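Local coordinates for protein endo-beta-N-acetylglucosaminidase F1 (Bacteroides thetaiotaomicron VPI-5482, PDB 6TCV) that hydrolyses high-mannose N-glycans, probably cutting between the two N-acetylglucosamine units of their chitobiose core, at residues N207-A210 with P215-Q218; P304-A309 with Y334-V339; I435-K438 with T443-K446; S416-G421 with S428-P433. The protein carries 2 engineered substitutions. All coordinates share one frame; numbering follows the deposited sequence. Where two conformers were deposited one is given.

Interactions 1 and 3 are both beta hairpins and illustrate how the same two-bond backbone pair can carry different side chains: a stacked amide pair and a salt bridge in interaction 1, aromatic faces in interaction 3. Interactions 2 and 4 join loops and helix ends, make no clear direct hydrogen bond across, and each use one bridging water. None of the four is deep core; all are partly buried and lie well away from the chain's centre. Interactions 3 and 4 adjoin in the sequence, about 19 Å apart between centres. Interaction 2 lies on the other side of the chain's centre from interaction 3, while interaction 1 has a side chain near a bound mannose.

Interaction 1. Residues N207-A210 with P215-Q218; sequences NYDA and PRVQ
Antiparallel strand pairing at the outer end of a beta hairpin joins N207-A210 to P215-Q218. N207 and R216 form a hydrogen-bonded pair, N207 N giving to R216 O at 3.1 Å and R216 N to N207 O at 2.8 Å; Y208 and P215 form the neighbouring non-hydrogen-bonded pair, their side chains diverging. N207 O also receives the CA-H of P215, CA lying 3.3 Å away. The two short segments run 117° apart, so the pairing is strongly twisted here. The first strand, 198-209, belongs to the parallel barrel of the glycoside hydrolase (beta/alpha)8 fold, and 214-218 is an added antiparallel strand whose V217 packs on helix 262-278.

On the face of N207 and R216, the amides of N207 and Q218 stack with planes 11° apart. N207 OD1 and Q218 NE2 are close but badly angled for a bond, and OD1 is instead bonded to N251. Water gives one proton to Q218 OE1 and another to Y208 O, bridging the strands at this edge. The Q218 side chain ends about 6 Å from a bound mannose.

R216 bends back at its third torsion (chi3 -53°), which lets NE reach V217 O at 3.0 Å with the acceptor in the guanidinium plane. NH1 makes a weak salt bridge to D209 OD1 at 3.4 Å, while D209 OD2 turns to A212 N. Replacing R216 by an alanine would probably leave D209 OD1 without its charged mate and V217 O without the NE donor. Beyond the pair, P215 approaches the Y208 ring obliquely, its N 3.9 Å from CD1.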
loop_
_atom_site.group_PDB
_atom_site.type_symbol
_atom_site.label_atom_id
_atom_site.label_comp_id
_atom_site.label_asym_id
_atom_site.label_seq_id
_atom_site.Cartn_x
_atom_site.Cartn_y
_atom_site.Cartn_z
ATOM N N ASN A 207 1.174 1.194 -20.941
ATOM C CA ASN A 207 1.098 1.041 -22.387
ATOM C C ASN A 207 2.124 1.985 -23.004
ATOM O O ASN A 207 2.632 2.913 -22.351
ATOM C CB ASN A 207 -0.275 1.407 -22.920
ATOM C CG ASN A 207 -1.250 0.272 -22.765
ATOM O OD1 ASN A 207 -2.129 0.297 -21.872
ATOM N ND2 ASN A 207 -1.131 -0.730 -23.623
ATOM N N TYR A 208 2.482 1.713 -24.263
ATOM C CA TYR A 208 3.431 2.600 -24.944
ATOM C C TYR A 208 2.620 3.780 -25.485
ATOM O O TYR A 208 1.594 3.579 -26.155
ATOM C CB TYR A 208 4.110 1.892 -26.107
ATOM C CG TYR A 208 5.329 2.620 -26.580
ATOM C CD1 TYR A 208 6.362 2.819 -25.693
ATOM C CD2 TYR A 208 5.455 3.175 -27.846
ATOM C CE1 TYR A 208 7.511 3.492 -26.033
ATOM C CE2 TYR A 208 6.632 3.871 -28.191
ATOM C CZ TYR A 208 7.628 4.026 -27.232
ATOM O OH TYR A 208 8.819 4.710 -27.566
ATOM N N ASP A 209 3.112 5.000 -25.284
ATOM C CA ASP A 209 2.502 6.198 -25.891
ATOM C C ASP A 209 3.392 6.474 -27.089
ATOM O O ASP A 209 4.465 7.079 -27.000
ATOM C CB ASP A 209 2.574 7.335 -24.869
ATOM C CG ASP A 209 1.931 8.597 -25.353
ATOM O OD1 ASP A 209 1.633 9.438 -24.446
ATOM O OD2 ASP A 209 1.762 8.776 -26.560
ATOM N N ALA A 210 2.901 6.059 -28.253
ATOM C CA ALA A 210 3.715 6.198 -29.455
ATOM C C ALA A 210 3.975 7.656 -29.832
ATOM O O ALA A 210 5.027 7.979 -30.372
ATOM C CB ALA A 210 3.031 5.471 -30.639
ATOM N N PRO A 215 6.672 4.916 -22.370
ATOM C CA PRO A 215 5.563 4.301 -21.639
ATOM C C PRO A 215 4.737 5.348 -20.911
ATOM O O PRO A 215 5.228 6.406 -20.546
ATOM C CB PRO A 215 6.287 3.401 -20.612
ATOM C CG PRO A 215 7.708 3.242 -21.187
ATOM C CD PRO A 215 7.998 4.482 -21.867
ATOM N N ARG A 216 3.470 5.033 -20.655
ATOM C CA ARG A 216 2.615 5.892 -19.841
ATOM C C ARG A 216 1.655 5.022 -19.042
ATOM O O ARG A 216 1.404 3.853 -19.363
ATOM C CB ARG A 216 1.786 6.809 -20.747
ATOM C CG ARG A 216 0.723 6.093 -21.613
ATOM C CD ARG A 216 -0.390 6.976 -22.306
ATOM N NE ARG A 216 -1.098 7.837 -21.388
ATOM C CZ ARG A 216 -1.525 9.050 -21.643
ATOM N NH1 ARG A 216 -1.321 9.588 -22.837
ATOM N NH2 ARG A 216 -2.186 9.724 -20.709
ATOM N N VAL A 217 1.108 5.638 -17.996
ATOM C CA VAL A 217 -0.098 5.120 -17.360
ATOM C C VAL A 217 -1.236 5.404 -18.324
ATOM O O VAL A 217 -1.465 6.556 -18.742
ATOM C CB VAL A 217 -0.328 5.832 -16.026
ATOM C CG1 VAL A 217 -1.638 5.408 -15.377
ATOM C CG2 VAL A 217 0.823 5.586 -15.093
ATOM N N GLN A 218 -1.973 4.361 -18.675
ATOM C CA GLN A 218 -3.108 4.459 -19.566
ATOM C C GLN A 218 -4.316 3.954 -18.805
ATOM O O GLN A 218 -4.357 2.784 -18.391
ATOM C CB GLN A 218 -2.842 3.621 -20.828
ATOM C CG GLN A 218 -4.019 3.658 -21.825
ATOM C CD GLN A 218 -3.783 2.833 -23.088
ATOM O OE1 GLN A 218 -2.895 3.158 -23.873
ATOM N NE2 GLN A 218 -4.596 1.820 -23.307
HETATM O O HOH W 1 -0.823 4.742 -24.673
#

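Interaction 2. Residues P304-A309 with Y334-V339; sequences PSTAAA and YGVATV
T306, in the first turn of helix 306-319, meets V336 of the loop that follows strand 324-329, and one methyl does most of the touching. CG2 of V336 comes 3.4 Å from T306 OG1 and 3.7 Å from A307 N, reaching over the start of the helix. It gets there because CG2 is anti to the valine's own carbonyl carbon, with CG1 anti to the backbone N (chi1 165°). The other branch of T306, CG2, lies against the loop, 3.5 Å from Y334 O. This is the close-packed part, and it continues inward where V336 also rests on A310 and the ring of Y334 packs edge-to-face with Y360, whose carbonyl takes the tyrosine hydroxyl. On the inner side of the V336 methyl a water joins the backbones, donating to T306 O at 2.7 Å and accepting from V336 N at 3.0 Å.

Toward solvent the fit slackens: A307 is exposed, its CB 4.4 Å from V336 CG2. S305 is the N-cap of the helix, its OG accepting from A308 N at 3.0 Å. Between Y334 and V336, G335 has a backbone (phi 149°) in which a side chain would jam against the preceding carbonyl.

In the barrel of this glycosidase the contact ties the start of helix 306-319 to the loop after a parallel strand. With no direct hydrogen bond across it, the chemistry implies a joint held by methyl packing and one shared water.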
loop_
_atom_site.group_PDB
_atom_site.type_symbol
_atom_site.label_atom_id
_atom_site.label_comp_id
_atom_site.label_asym_id
_atom_site.label_seq_id
_atom_site.Cartn_x
_atom_site.Cartn_y
_atom_site.Cartn_z
ATOM N N PRO A 304 12.972 -8.504 -19.912
ATOM C CA PRO A 304 12.140 -8.683 -18.708
ATOM C C PRO A 304 12.926 -9.412 -17.620
ATOM O O PRO A 304 13.550 -10.446 -17.880
ATOM C CB PRO A 304 10.959 -9.527 -19.196
ATOM C CG PRO A 304 10.967 -9.317 -20.745
ATOM C CD PRO A 304 12.411 -9.167 -21.104
ATOM N N SER A 305 12.866 -8.904 -16.391
ATOM C CA SER A 305 13.572 -9.556 -15.289
ATOM C C SER A 305 13.048 -9.052 -13.946
ATOM O O SER A 305 12.527 -7.939 -13.825
ATOM C CB SER A 305 15.073 -9.305 -15.362
ATOM O OG SER A 305 15.375 -7.994 -14.922
ATOM N N THR A 306 13.241 -9.865 -12.915
ATOM C CA THR A 306 12.972 -9.414 -11.556
ATOM C C THR A 306 13.855 -8.230 -11.169
ATOM O O THR A 306 13.418 -7.395 -10.382
ATOM C CB THR A 306 13.109 -10.587 -10.577
ATOM O OG1 THR A 306 14.367 -11.201 -10.771
ATOM C CG2 THR A 306 11.936 -11.614 -10.750
ATOM N N ALA A 307 15.036 -8.080 -11.742
ATOM C CA ALA A 307 15.859 -6.917 -11.413
ATOM C C ALA A 307 15.237 -5.638 -11.967
ATOM O O ALA A 307 15.207 -4.604 -11.291
ATOM C CB ALA A 307 17.281 -7.059 -11.977
ATOM N N ALA A 308 14.649 -5.700 -13.155
ATOM C CA ALA A 308 14.005 -4.519 -13.708
ATOM C C ALA A 308 12.758 -4.169 -12.920
ATOM O O ALA A 308 12.457 -2.990 -12.709
ATOM C CB ALA A 308 13.642 -4.771 -15.190
ATOM N N ALA A 309 12.005 -5.177 -12.505
ATOM C CA ALA A 309 10.842 -4.959 -11.657
ATOM C C ALA A 309 11.228 -4.316 -10.334
ATOM O O ALA A 309 10.571 -3.374 -9.860
ATOM C CB ALA A 309 10.115 -6.277 -11.418
ATOM N N TYR A 334 8.538 -9.820 -8.676
ATOM C CA TYR A 334 9.027 -9.933 -7.306
ATOM C C TYR A 334 10.132 -10.948 -7.198
ATOM O O TYR A 334 10.045 -12.010 -7.786
ATOM C CB TYR A 334 7.884 -10.388 -6.397
ATOM C CG TYR A 334 8.190 -10.472 -4.922
ATOM C CD1 TYR A 334 8.413 -9.331 -4.144
ATOM C CD2 TYR A 334 8.219 -11.691 -4.296
ATOM C CE1 TYR A 334 8.632 -9.401 -2.783
ATOM C CE2 TYR A 334 8.475 -11.804 -2.904
ATOM C CZ TYR A 334 8.681 -10.622 -2.154
ATOM O OH TYR A 334 8.889 -10.674 -0.790
ATOM N N GLY A 335 11.142 -10.635 -6.413
ATOM C CA GLY A 335 12.180 -11.601 -6.100
ATOM C C GLY A 335 13.561 -11.045 -5.853
ATOM O O GLY A 335 14.324 -11.690 -5.129
ATOM N N VAL A 336 13.896 -9.903 -6.390
ATOM C CA VAL A 336 15.192 -9.263 -6.138
ATOM C C VAL A 336 15.092 -8.395 -4.903
ATOM O O VAL A 336 14.181 -7.568 -4.771
ATOM C CB VAL A 336 15.622 -8.449 -7.368
ATOM C CG1 VAL A 336 16.758 -7.488 -7.027
ATOM C CG2 VAL A 336 16.051 -9.392 -8.456
ATOM N N ALA A 337 16.035 -8.559 -3.991
ATOM C CA ALA A 337 15.863 -8.053 -2.641
ATOM C C ALA A 337 16.692 -6.807 -2.357
ATOM O O ALA A 337 16.585 -6.246 -1.246
ATOM C CB ALA A 337 16.273 -9.165 -1.657
ATOM N N THR A 338 17.455 -6.322 -3.333
ATOM C CA THR A 338 18.301 -5.154 -3.120
ATOM C C THR A 338 18.356 -4.352 -4.417
ATOM O O THR A 338 18.564 -4.926 -5.497
ATOM C CB THR A 338 19.718 -5.601 -2.727
ATOM O OG1 THR A 338 19.651 -6.648 -1.752
ATOM C CG2 THR A 338 20.467 -4.459 -2.094
ATOM N N VAL A 339 18.253 -3.038 -4.306
ATOM C CA VAL A 339 18.467 -2.107 -5.416
ATOM C C VAL A 339 19.351 -0.999 -4.904
ATOM O O VAL A 339 19.037 -0.381 -3.883
ATOM C CB VAL A 339 17.163 -1.517 -5.970
ATOM C CG1 VAL A 339 17.456 -0.508 -7.066
ATOM C CG2 VAL A 339 16.265 -2.598 -6.485
HETATM O O HOH W 2 12.112 -8.288 -8.133
#

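Interaction 3. Residues I435-K438 with T443-K446; sequences IFYK and TPYK
F436 and Y445 carry the backbone exchange of this hairpin, each amide answered by the other's carbonyl. F436 N gives to Y445 O at 2.9 Å, and Y445 N gives to F436 O at 2.8 Å, the latter nearly straight on the carbonyl. Y445 O also accepts the CA-H of I435. Where the next rung would be expected, a water stands in: it accepts from K438 N at 2.8 Å and donates to T443 O at 2.6 Å. Outward-facing groups are met by other loops, Y437 N by N183 and K438 O by N180.

The side chains satisfy their polar ends in the same economical way. A second water gives to Y445 OH and accepts from K438 NZ; the hydroxyl is bonded to D441 as well, which also takes T443 OG1. K438 sets CG beside its backbone N (chi1 -61°) and then runs extended across the Y445 ring, CE lying over its centre and NZ making a cation-pi contact 4.8 Å from the centroid, while T443 CG2 lies over the opposite face toward the rim. Meanwhile, Y445 CB sits over one face of F436 and K446 O meets the F436 ring edge, CE1 to O being 3.4 Å.

Y437 lies side by side with P444 (seen in two conformers), whose CA lies over the tyrosine face, 4.2 Å from the centroid. An alanine at Y437 would probably open a gap beside P444 and take away the ring that P444 CA and T443 O now pack against. The pattern is that of a short two-stranded beta hairpin near the C-terminus.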
loop_
_atom_site.group_PDB
_atom_site.type_symbol
_atom_site.label_atom_id
_atom_site.label_comp_id
_atom_site.label_asym_id
_atom_site.label_seq_id
_atom_site.Cartn_x
_atom_site.Cartn_y
_atom_site.Cartn_z
ATOM N N ILE A 435 -25.899 -3.245 2.680
ATOM C CA ILE A 435 -25.977 -2.359 1.527
ATOM C C ILE A 435 -24.963 -2.781 0.472
ATOM O O ILE A 435 -24.060 -3.577 0.705
ATOM C CB ILE A 435 -25.817 -0.856 1.860
ATOM C CG1 ILE A 435 -24.594 -0.582 2.750
ATOM C CG2 ILE A 435 -27.109 -0.302 2.519
ATOM C CD1 ILE A 435 -23.229 -0.816 2.174
ATOM N N PHE A 436 -25.133 -2.204 -0.709
ATOM C CA PHE A 436 -24.208 -2.356 -1.823
ATOM C C PHE A 436 -24.327 -1.111 -2.695
ATOM O O PHE A 436 -25.248 -0.302 -2.538
ATOM C CB PHE A 436 -24.488 -3.653 -2.629
ATOM C CG PHE A 436 -25.654 -3.548 -3.580
ATOM C CD1 PHE A 436 -26.960 -3.701 -3.108
ATOM C CD2 PHE A 436 -25.457 -3.263 -4.933
ATOM C CE1 PHE A 436 -28.029 -3.571 -3.964
ATOM C CE2 PHE A 436 -26.542 -3.135 -5.762
ATOM C CZ PHE A 436 -27.797 -3.259 -5.259
ATOM N N TYR A 437 -23.389 -0.978 -3.616
ATOM C CA TYR A 437 -23.310 0.150 -4.539
ATOM C C TYR A 437 -23.290 -0.374 -5.966
ATOM O O TYR A 437 -22.634 -1.371 -6.267
ATOM C CB TYR A 437 -22.054 0.972 -4.275
ATOM C CG TYR A 437 -22.103 1.658 -2.911
ATOM C CD1 TYR A 437 -21.753 0.994 -1.749
ATOM C CD2 TYR A 437 -22.448 2.970 -2.826
ATOM C CE1 TYR A 437 -21.771 1.634 -0.523
ATOM C CE2 TYR A 437 -22.469 3.627 -1.585
ATOM C CZ TYR A 437 -22.118 2.934 -0.456
ATOM O OH TYR A 437 -22.145 3.628 0.754
ATOM N N LYS A 438 -23.972 0.352 -6.825
ATOM C CA LYS A 438 -23.978 0.121 -8.258
ATOM C C LYS A 438 -22.829 0.851 -8.929
ATOM O O LYS A 438 -22.332 1.859 -8.436
ATOM C CB LYS A 438 -25.330 0.536 -8.885
ATOM C CG LYS A 438 -26.530 -0.236 -8.347
ATOM C CD LYS A 438 -27.805 0.110 -9.107
ATOM C CE LYS A 438 -28.950 -0.787 -8.582
ATOM N NZ LYS A 438 -30.085 -0.491 -9.491
ATOM N N THR A 443 -24.892 6.232 -4.537
ATOM C CA THR A 443 -26.042 5.982 -3.661
ATOM C C THR A 443 -25.959 4.608 -3.007
ATOM O O THR A 443 -25.799 3.608 -3.703
ATOM C CB THR A 443 -27.318 5.989 -4.490
ATOM O OG1 THR A 443 -27.422 7.233 -5.172
ATOM C CG2 THR A 443 -28.522 5.868 -3.558
ATOM N N PRO A 444 -26.072 4.498 -1.684
ATOM C CA PRO A 444 -26.133 3.167 -1.058
ATOM C C PRO A 444 -27.490 2.517 -1.296
ATOM O O PRO A 444 -28.533 3.111 -0.992
ATOM C CB PRO A 444 -25.955 3.473 0.438
ATOM C CG PRO A 444 -25.586 4.887 0.525
ATOM C CD PRO A 444 -25.966 5.590 -0.709
ATOM N N TYR A 445 -27.483 1.318 -1.843
ATOM C CA TYR A 445 -28.684 0.528 -2.100
ATOM C C TYR A 445 -28.833 -0.597 -1.091
ATOM O O TYR A 445 -27.853 -1.093 -0.536
ATOM C CB TYR A 445 -28.679 -0.050 -3.499
ATOM C CG TYR A 445 -28.826 0.994 -4.568
ATOM C CD1 TYR A 445 -30.071 1.539 -4.874
ATOM C CD2 TYR A 445 -27.733 1.490 -5.246
ATOM C CE1 TYR A 445 -30.199 2.514 -5.872
ATOM C CE2 TYR A 445 -27.865 2.422 -6.244
ATOM C CZ TYR A 445 -29.070 2.965 -6.518
ATOM O OH TYR A 445 -29.200 3.931 -7.508
ATOM N N LYS A 446 -30.083 -1.044 -0.915
ATOM C CA LYS A 446 -30.361 -2.075 0.081
ATOM C C LYS A 446 -29.996 -3.448 -0.480
ATOM O O LYS A 446 -30.419 -3.824 -1.574
ATOM C CB LYS A 446 -31.855 -2.081 0.390
ATOM C CG LYS A 446 -32.194 -2.947 1.582
ATOM C CD LYS A 446 -33.712 -2.836 1.931
ATOM C CE LYS A 446 -34.144 -3.862 2.952
ATOM N NZ LYS A 446 -35.173 -3.201 3.872
HETATM O O HOH W 3 -24.637 2.883 -5.970
HETATM O O HOH W 4 -30.740 2.723 -9.539
#

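Interaction 4. Residues S416-G421 with S428-P433; sequences SRLQGG and SNVAAP. With GOL (glycerol), chain D.
The flat amide of N429 stands beside the G420 backbone, with G420 on one side of its plane: CA is 3.3 Å from OD1, and N sits higher over that side. Amide OD1 accepts from E423 N, in the first turn of helix 421-426, so a residue beyond the far end of that helix bonds to its start. The second flat amide, on Q419, has glycerol near NE2, but that bond is weak and the glycerol's position is doubtful.

These are two loops of the C-terminal segment that follows the last barrel strand, 400-404, flanking the short helix 421-426; a type I beta turn spans S416 to Q419. G420 has positive phi (82°) and would point a side chain away from N429. R417, on the far side of the turn, uses its guanidinium on the carbonyls of E376, G381 and G383, outside the contact.

Next to the amide, V430 brings its CG2 over L418, 4.1 Å from CB. A chi1 of 177° sends CG1 elsewhere and turns CG2 to L418, where it comes close to L418 O as well at 4.0 Å. V430 also packs on F415 of helix 411-416. Between the two segments, apolar contact rests on one methyl, V430 CG2, and the polar bridging falls to solvent. Glycerol, probably from the crystallisation liquor, donates from O1 to V430 O at 2.7 Å. A single water links three groups: it donates to L418 O at 2.7 Å and to N429 OD1 at 2.8 Å, and accepts from V430 N at 2.9 Å.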
loop_
_atom_site.group_PDB
_atom_site.type_symbol
_atom_site.label_atom_id
_atom_site.label_comp_id
_atom_site.label_asym_id
_atom_site.label_seq_id
_atom_site.Cartn_x
_atom_site.Cartn_y
_atom_site.Cartn_z
ATOM N N SER A 416 -19.917 -16.090 2.755
ATOM C CA SER A 416 -19.776 -17.451 3.263
ATOM C C SER A 416 -18.306 -17.750 3.545
ATOM O O SER A 416 -17.978 -18.373 4.566
ATOM C CB SER A 416 -20.404 -18.494 2.311
ATOM O OG SER A 416 -19.606 -18.847 1.178
ATOM N N ARG A 417 -17.412 -17.260 2.691
ATOM C CA ARG A 417 -15.999 -17.544 2.798
ATOM C C ARG A 417 -15.311 -16.691 3.845
ATOM O O ARG A 417 -14.119 -16.924 4.116
ATOM C CB ARG A 417 -15.336 -17.374 1.425
ATOM C CG ARG A 417 -15.869 -18.341 0.389
ATOM C CD ARG A 417 -15.403 -17.952 -0.995
ATOM N NE ARG A 417 -13.953 -18.179 -1.140
ATOM C CZ ARG A 417 -13.280 -17.880 -2.249
ATOM N NH1 ARG A 417 -13.929 -17.332 -3.266
ATOM N NH2 ARG A 417 -11.996 -18.150 -2.325
ATOM N N LEU A 418 -16.039 -15.818 4.517
ATOM C CA LEU A 418 -15.494 -14.962 5.578
ATOM C C LEU A 418 -16.069 -15.376 6.927
ATOM O O LEU A 418 -15.805 -14.699 7.920
ATOM C CB LEU A 418 -15.788 -13.475 5.317
ATOM C CG LEU A 418 -15.217 -12.942 4.013
ATOM C CD1 LEU A 418 -15.651 -11.543 3.746
ATOM C CD2 LEU A 418 -13.666 -13.002 4.045
ATOM N N GLN A 419 -16.840 -16.439 7.020
ATOM C CA GLN A 419 -17.368 -16.872 8.307
ATOM C C GLN A 419 -16.276 -17.389 9.233
ATOM O O GLN A 419 -15.345 -18.057 8.801
ATOM C CB GLN A 419 -18.406 -17.978 8.082
ATOM C CG GLN A 419 -19.646 -17.450 7.442
ATOM C CD GLN A 419 -20.672 -18.492 7.101
ATOM O OE1 GLN A 419 -20.460 -19.694 7.271
ATOM N NE2 GLN A 419 -21.813 -18.022 6.640
ATOM N N GLY A 420 -16.411 -17.092 10.528
ATOM C CA GLY A 420 -15.533 -17.658 11.541
ATOM C C GLY A 420 -14.179 -16.975 11.721
ATOM O O GLY A 420 -13.643 -16.911 12.841
ATOM N N GLY A 421 -13.582 -16.494 10.639
ATOM C CA GLY A 421 -12.226 -15.973 10.728
ATOM C C GLY A 421 -12.125 -14.702 11.551
ATOM O O GLY A 421 -11.132 -14.479 12.275
ATOM N N SER A 428 -14.301 -10.446 16.559
ATOM C CA SER A 428 -15.608 -10.037 16.034
ATOM C C SER A 428 -15.745 -10.598 14.633
ATOM O O SER A 428 -14.916 -10.323 13.770
ATOM C CB SER A 428 -15.654 -8.498 16.049
ATOM O OG SER A 428 -16.930 -7.964 15.661
ATOM N N ASN A 429 -16.773 -11.409 14.390
ATOM C CA ASN A 429 -16.977 -11.975 13.075
ATOM C C ASN A 429 -17.433 -10.910 12.084
ATOM O O ASN A 429 -18.021 -9.886 12.459
ATOM C CB ASN A 429 -18.034 -13.086 13.158
ATOM C CG ASN A 429 -17.443 -14.422 13.550
ATOM O OD1 ASN A 429 -16.403 -14.832 13.006
ATOM N ND2 ASN A 429 -18.104 -15.120 14.453
ATOM N N VAL A 430 -17.218 -11.191 10.793
ATOM C CA VAL A 430 -17.766 -10.348 9.732
ATOM C C VAL A 430 -19.284 -10.384 9.788
ATOM O O VAL A 430 -19.906 -11.449 9.980
ATOM C CB VAL A 430 -17.256 -10.834 8.388
ATOM C CG1 VAL A 430 -17.856 -10.036 7.270
ATOM C CG2 VAL A 430 -15.721 -10.762 8.359
ATOM N N ALA A 431 -19.905 -9.214 9.687
ATOM C CA ALA A 431 -21.357 -9.102 9.696
ATOM C C ALA A 431 -21.921 -9.325 8.284
ATOM O O ALA A 431 -21.300 -9.007 7.284
ATOM C CB ALA A 431 -21.756 -7.672 10.116
ATOM N N ALA A 432 -23.159 -9.819 8.249
ATOM C CA ALA A 432 -23.854 -9.921 6.978
ATOM C C ALA A 432 -24.037 -8.545 6.351
ATOM O O ALA A 432 -24.314 -7.582 7.067
ATOM C CB ALA A 432 -25.214 -10.581 7.174
ATOM N N PRO A 433 -23.898 -8.423 5.030
ATOM C CA PRO A 433 -24.043 -7.120 4.382
ATOM C C PRO A 433 -25.482 -6.654 4.335
ATOM O O PRO A 433 -26.432 -7.429 4.175
ATOM C CB PRO A 433 -23.539 -7.332 2.957
ATOM C CG PRO A 433 -23.808 -8.762 2.705
ATOM C CD PRO A 433 -23.564 -9.479 4.035
HETATM C C1 GOL D . -19.694 -13.917 7.667
HETATM O O1 GOL D . -19.312 -13.969 9.114
HETATM C C2 GOL D . -21.272 -14.108 7.752
HETATM O O2 GOL D . -21.622 -15.463 7.951
HETATM C C3 GOL D . -21.964 -13.483 6.615
HETATM O O3 GOL D . -23.326 -13.405 6.891
HETATM O O HOH W 5 -15.832 -13.728 10.468
#